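Local coordinates for protein beta-N-acetylhexosaminidase (Arthrobacter aurescens, PDB 3RCN) that probably hydrolyses terminal non-reducing N-acetyl-D-hexosamine residues in N-acetyl-beta-D-hexosaminides, as a member of glycosyl hydrolase family 20, at residues 113-118 with 506-511; 101-106 with 163-168. All blocks are in the same frame, centred on the assembly; numbering follows the deposited sequence. Where two conformers were deposited one is given.

Contact 1: residues 113-118 with 506-511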
loop_
_atom_site.group_PDB
_atom_site.type_symbol
_atom_site.label_atom_id
_atom_site.label_comp_id
_atom_site.label_asym_id
_atom_site.label_seq_id
_atom_site.Cartn_x
_atom_site.Cartn_y
_atom_site.Cartn_z
ATOM N N ALA A 113 10.576 3.861 15.315
ATOM C CA ALA A 113 9.410 3.317 15.990
ATOM C C ALA A 113 8.184 3.253 15.074
ATOM O O ALA A 113 7.223 2.558 15.388
ATOM C CB ALA A 113 9.109 4.128 17.227
ATOM N N LEU A 114 8.230 3.962 13.943
ATOM C CA LEU A 114 7.141 3.953 12.953
ATOM C C LEU A 114 7.310 2.972 11.792
ATOM O O LEU A 114 6.436 2.870 10.925
ATOM C CB LEU A 114 6.964 5.353 12.367
ATOM C CG LEU A 114 6.740 6.413 13.436
ATOM C CD1 LEU A 114 6.757 7.802 12.838
ATOM C CD2 LEU A 114 5.431 6.128 14.131
ATOM N N ARG A 115 8.444 2.277 11.750
ATOM C CA ARG A 115 8.666 1.268 10.726
ATOM C C ARG A 115 7.857 0.005 11.029
ATOM O O ARG A 115 7.472 -0.236 12.167
ATOM C CB ARG A 115 10.156 0.941 10.616
ATOM C CG ARG A 115 11.032 2.147 10.330
ATOM C CD ARG A 115 11.087 2.469 8.848
ATOM N NE ARG A 115 11.908 3.648 8.575
ATOM C CZ ARG A 115 12.200 4.086 7.352
ATOM N NH1 ARG A 115 11.750 3.435 6.288
ATOM N NH2 ARG A 115 12.956 5.166 7.192
ATOM N N GLN A 116 7.611 -0.803 10.007
ATOM C CA GLN A 116 6.882 -2.057 10.176
ATOM C C GLN A 116 7.808 -3.243 10.478
ATOM O O GLN A 116 7.338 -4.336 10.761
ATOM C CB GLN A 116 6.001 -2.340 8.947
ATOM C CG GLN A 116 4.947 -1.243 8.654
ATOM C CD GLN A 116 4.102 -1.532 7.407
ATOM O OE1 GLN A 116 3.555 -2.631 7.242
ATOM N NE2 GLN A 116 4.003 -0.544 6.519
ATOM N N ALA A 117 9.119 -3.026 10.395
ATOM C CA ALA A 117 10.128 -4.017 10.819
ATOM C C ALA A 117 11.331 -3.274 11.397
ATOM O O ALA A 117 11.550 -2.116 11.054
ATOM C CB ALA A 117 10.541 -4.905 9.658
ATOM N N PRO A 118 12.108 -3.915 12.287
ATOM C CA PRO A 118 13.177 -3.116 12.916
ATOM C C PRO A 118 14.260 -2.679 11.933
ATOM O O PRO A 118 14.795 -3.510 11.208
ATOM C CB PRO A 118 13.796 -4.086 13.933
ATOM C CG PRO A 118 12.812 -5.219 14.070
ATOM C CD PRO A 118 12.099 -5.311 12.754
ATOM N N LEU A 506 7.377 11.016 8.527
ATOM C CA LEU A 506 6.634 10.785 7.292
ATOM C C LEU A 506 7.390 9.835 6.350
ATOM O O LEU A 506 6.794 8.961 5.708
ATOM C CB LEU A 506 6.340 12.100 6.578
ATOM C CG LEU A 506 5.473 13.125 7.313
ATOM C CD1 LEU A 506 5.254 14.335 6.439
ATOM C CD2 LEU A 506 4.137 12.544 7.751
ATOM N N GLU A 507 8.705 10.008 6.262
ATOM C CA GLU A 507 9.509 9.114 5.444
ATOM C C GLU A 507 9.399 7.696 5.974
ATOM O O GLU A 507 9.283 6.752 5.207
ATOM C CB GLU A 507 10.969 9.555 5.395
ATOM C CG GLU A 507 11.221 10.778 4.520
ATOM C CD GLU A 507 12.653 11.295 4.626
ATOM O OE1 GLU A 507 13.601 10.468 4.736
ATOM O OE2 GLU A 507 12.832 12.534 4.604
ATOM N N ALA A 508 9.421 7.552 7.291
ATOM C CA ALA A 508 9.379 6.234 7.899
ATOM C C ALA A 508 8.039 5.523 7.649
ATOM O O ALA A 508 7.975 4.294 7.631
ATOM C CB ALA A 508 9.687 6.332 9.401
HETATM N N MSE A 509 6.976 6.299 7.454
HETATM C CA MSE A 509 5.638 5.739 7.245
HETATM C C MSE A 509 5.307 5.546 5.767
HETATM O O MSE A 509 4.177 5.204 5.413
HETATM C CB MSE A 509 4.566 6.607 7.915
HETATM C CG MSE A 509 4.712 6.717 9.427
HETATM SE SE MSE A 509 3.107 7.390 10.324
HETATM C CE MSE A 509 2.074 5.732 10.332
ATOM N N GLY A 510 6.284 5.796 4.903
ATOM C CA GLY A 510 6.105 5.591 3.477
ATOM C C GLY A 510 5.399 6.725 2.754
ATOM O O GLY A 510 4.846 6.537 1.671
ATOM N N VAL A 511 5.423 7.917 3.329
ATOM C CA VAL A 511 4.675 9.016 2.741
ATOM C C VAL A 511 5.585 9.883 1.886
ATOM O O VAL A 511 6.502 10.496 2.413
ATOM C CB VAL A 511 4.043 9.903 3.854
ATOM C CG1 VAL A 511 3.311 11.077 3.247
ATOM C CG2 VAL A 511 3.113 9.080 4.727
HETATM O O HOH W 1 13.843 7.299 5.044
#
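Ala508 sits between the side chains of Leu114 and Arg115. Its CB points at residues 113-118 and meets both. Leu114 CB lies 4.1 Å from Ala508 CB. The next residue, the selenomethionine Met509, was deposited in two conformers. In the one given, Leu114 CB lies 3.9 Å from Met509 CG, a secondary contact.

Arg115 lies over the backbone and methyl of Ala508. Its chain bends about CB-CG (chi2 -84°, which places CD) and then runs extended. The guanidinium lies flat against the helix end, with Ala508 CA over the centre of one face, 3.5 Å above the plane. Arg115 NE comes within 3.6 Å of Ala508 CB. A water in the guanidinium plane takes a bond from Arg115 NH2 at 3.2 Å and gives one to Glu507 OE1. Opposite charges are thus joined through water and not directly. The stronger polar partners lie outside these segments. Arg115 NH1 forms salt bridges with Glu228 and Asp225 of the second subunit, and Glu507 OE2 bonds Tyr513.

Gly510 ends the helix in a Schellman motif, its phi of 82° being one that glycine favours. The contact joins the loop between helix 95-109 and strand 125-134 to the C-terminal end of helix 491-508. Leu114 also touches Leu106 of helix 95-109, and Met509, in the conformer given, packs on helix 154-166.

Contact 2: residues 101-106 with 163-168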
loop_
_atom_site.group_PDB
_atom_site.type_symbol
_atom_site.label_atom_id
_atom_site.label_comp_id
_atom_site.label_asym_id
_atom_site.label_seq_id
_atom_site.Cartn_x
_atom_site.Cartn_y
_atom_site.Cartn_z
ATOM N N GLY A 101 -1.908 8.999 23.559
ATOM C CA GLY A 101 -0.719 8.957 24.385
ATOM C C GLY A 101 0.324 8.052 23.747
ATOM O O GLY A 101 1.483 8.423 23.642
ATOM N N ALA A 102 -0.115 6.867 23.326
ATOM C CA ALA A 102 0.694 5.914 22.589
ATOM C C ALA A 102 1.390 6.543 21.392
ATOM O O ALA A 102 2.580 6.300 21.167
ATOM C CB ALA A 102 -0.159 4.728 22.132
ATOM N N GLN A 103 0.659 7.341 20.618
ATOM C CA GLN A 103 1.263 8.004 19.462
ATOM C C GLN A 103 2.355 8.952 19.913
ATOM O O GLN A 103 3.446 8.967 19.354
ATOM C CB GLN A 103 0.227 8.750 18.632
ATOM C CG GLN A 103 -0.861 7.854 18.095
ATOM C CD GLN A 103 -0.453 7.088 16.853
ATOM O OE1 GLN A 103 0.623 7.294 16.296
ATOM N NE2 GLN A 103 -1.326 6.200 16.405
ATOM N N THR A 104 2.075 9.735 20.942
ATOM C CA THR A 104 3.090 10.633 21.466
ATOM C C THR A 104 4.336 9.879 21.937
ATOM O O THR A 104 5.462 10.371 21.823
ATOM C CB THR A 104 2.532 11.483 22.586
ATOM O OG1 THR A 104 1.521 12.335 22.041
ATOM C CG2 THR A 104 3.628 12.339 23.176
ATOM N N LEU A 105 4.127 8.677 22.453
ATOM C CA LEU A 105 5.224 7.823 22.872
ATOM C C LEU A 105 6.086 7.461 21.667
ATOM O O LEU A 105 7.292 7.661 21.675
ATOM C CB LEU A 105 4.685 6.550 23.513
ATOM C CG LEU A 105 5.759 5.711 24.186
ATOM C CD1 LEU A 105 6.218 6.464 25.418
ATOM C CD2 LEU A 105 5.238 4.327 24.544
ATOM N N LEU A 106 5.457 6.937 20.622
ATOM C CA LEU A 106 6.199 6.556 19.430
ATOM C C LEU A 106 7.054 7.699 18.912
ATOM O O LEU A 106 8.216 7.490 18.561
ATOM C CB LEU A 106 5.267 6.061 18.336
ATOM C CG LEU A 106 4.574 4.746 18.664
ATOM C CD1 LEU A 106 3.958 4.190 17.403
ATOM C CD2 LEU A 106 5.540 3.744 19.276
ATOM N N VAL A 163 -1.499 6.797 8.826
ATOM C CA VAL A 163 -0.840 8.099 8.881
ATOM C C VAL A 163 -1.742 9.160 9.523
ATOM O O VAL A 163 -1.254 10.048 10.226
ATOM C CB VAL A 163 -0.381 8.562 7.487
ATOM C CG1 VAL A 163 0.202 9.951 7.557
ATOM C CG2 VAL A 163 0.648 7.580 6.911
HETATM N N MSE A 164 -3.051 9.066 9.289
HETATM C CA MSE A 164 -4.007 9.978 9.936
HETATM C C MSE A 164 -3.993 9.851 11.457
HETATM O O MSE A 164 -3.975 10.850 12.172
HETATM C CB MSE A 164 -5.440 9.720 9.466
HETATM C CG MSE A 164 -5.790 10.213 8.085
HETATM SE SE MSE A 164 -7.667 9.777 7.702
HETATM C CE MSE A 164 -8.621 10.771 9.073
ATOM N N ALA A 165 -4.036 8.617 11.947
ATOM C CA ALA A 165 -4.112 8.389 13.379
ATOM C C ALA A 165 -2.838 8.897 14.059
ATOM O O ALA A 165 -2.852 9.298 15.230
ATOM C CB ALA A 165 -4.334 6.908 13.667
HETATM N N MSE A 166 -1.738 8.872 13.316
HETATM C CA MSE A 166 -0.454 9.311 13.846
HETATM C C MSE A 166 -0.459 10.820 14.066
HETATM O O MSE A 166 0.283 11.344 14.892
HETATM C CB MSE A 166 0.687 8.897 12.910
HETATM C CG MSE A 166 2.078 9.256 13.422
HETATM SE SE MSE A 166 2.720 10.990 12.780
HETATM C CE MSE A 166 3.707 10.354 11.164
ATOM N N HIS A 167 -1.305 11.510 13.315
ATOM C CA HIS A 167 -1.493 12.951 13.489
ATOM C C HIS A 167 -2.664 13.299 14.423
ATOM O O HIS A 167 -2.987 14.473 14.616
ATOM C CB HIS A 167 -1.642 13.637 12.138
ATOM C CG HIS A 167 -0.390 13.621 11.321
ATOM N ND1 HIS A 167 -0.067 12.583 10.475
ATOM C CD2 HIS A 167 0.629 14.507 11.244
ATOM C CE1 HIS A 167 1.093 12.840 9.892
ATOM N NE2 HIS A 167 1.534 13.999 10.342
ATOM N N LYS A 168 -3.270 12.268 15.008
ATOM C CA LYS A 168 -4.377 12.407 15.947
ATOM C C LYS A 168 -5.650 12.950 15.301
ATOM O O LYS A 168 -6.486 13.508 15.981
ATOM C CB LYS A 168 -3.967 13.313 17.111
ATOM C CG LYS A 168 -2.868 12.742 18.036
ATOM C CD LYS A 168 -2.557 13.719 19.189
ATOM C CE LYS A 168 -1.687 13.111 20.299
ATOM N NZ LYS A 168 -0.263 12.912 19.908
#
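Between residues 101-106 and 163-168 the backbones are nearest at Gln103 and Met166, whose CA atoms lie 6.0 Å apart. Gln103 points at the end of helix 154-166 and has the largest share of the buried surface. Its chain bends about CB-CG (chi2 -80°), which places CD. This amide carbon, Gln103 CD, lies 3.6 Å from Ala165 O. Gln103 OE1 comes 3.4 Å from Met166 CA and also touches CB and CG of that selenomethionine. The side chains of Gln103 and Met166 cross at about a right angle. These are packing contacts of the amide. An alanine in place of Gln103 would probably leave a gap beside Ala165 O and the CB and CG of Met166.

Lys168 reaches across from the end of the other segment. Its chain stays extended until CD-CE, where chi4 of 73° turns NZ aside. Lys168 NZ gives a 2.8 Å hydrogen bond to Thr104 OG1. That hydroxyl also bonds Tyr80 OH, and the ammonium makes a cation-pi contact with Trp483.

Lys168 closes helix 154-166 in a Schellman motif, with positive phi. Helix 95-109 belongs to the N-terminal alpha-beta domain and helix 154-166 to the catalytic TIM-type barrel of family 20, and their packing forms part of the interface between those domains.

How the contacts relate
Both contacts are largely buried, but the centre of contact 1 lies about 21 Å from the centre of the chain, that of contact 2 about 16 Å. Contact 1 borders the second subunit, whereas no other chain of the assembly touches contact 2. Their chemistry differs with this. Contact 1 pairs apolar packing with a water bridge and salt bridges to the second subunit. Contact 2 has a direct lysine-threonine bond and a packed amide. Each involves a helix ended by a Schellman motif. The contact centres are about 13 Å apart, and the two meet: Val511 packs on Val163, Leu506 on His167, and Ala113 on Leu106. Together they tie helix 95-109 and its following loop to helices 154-166 and 491-508.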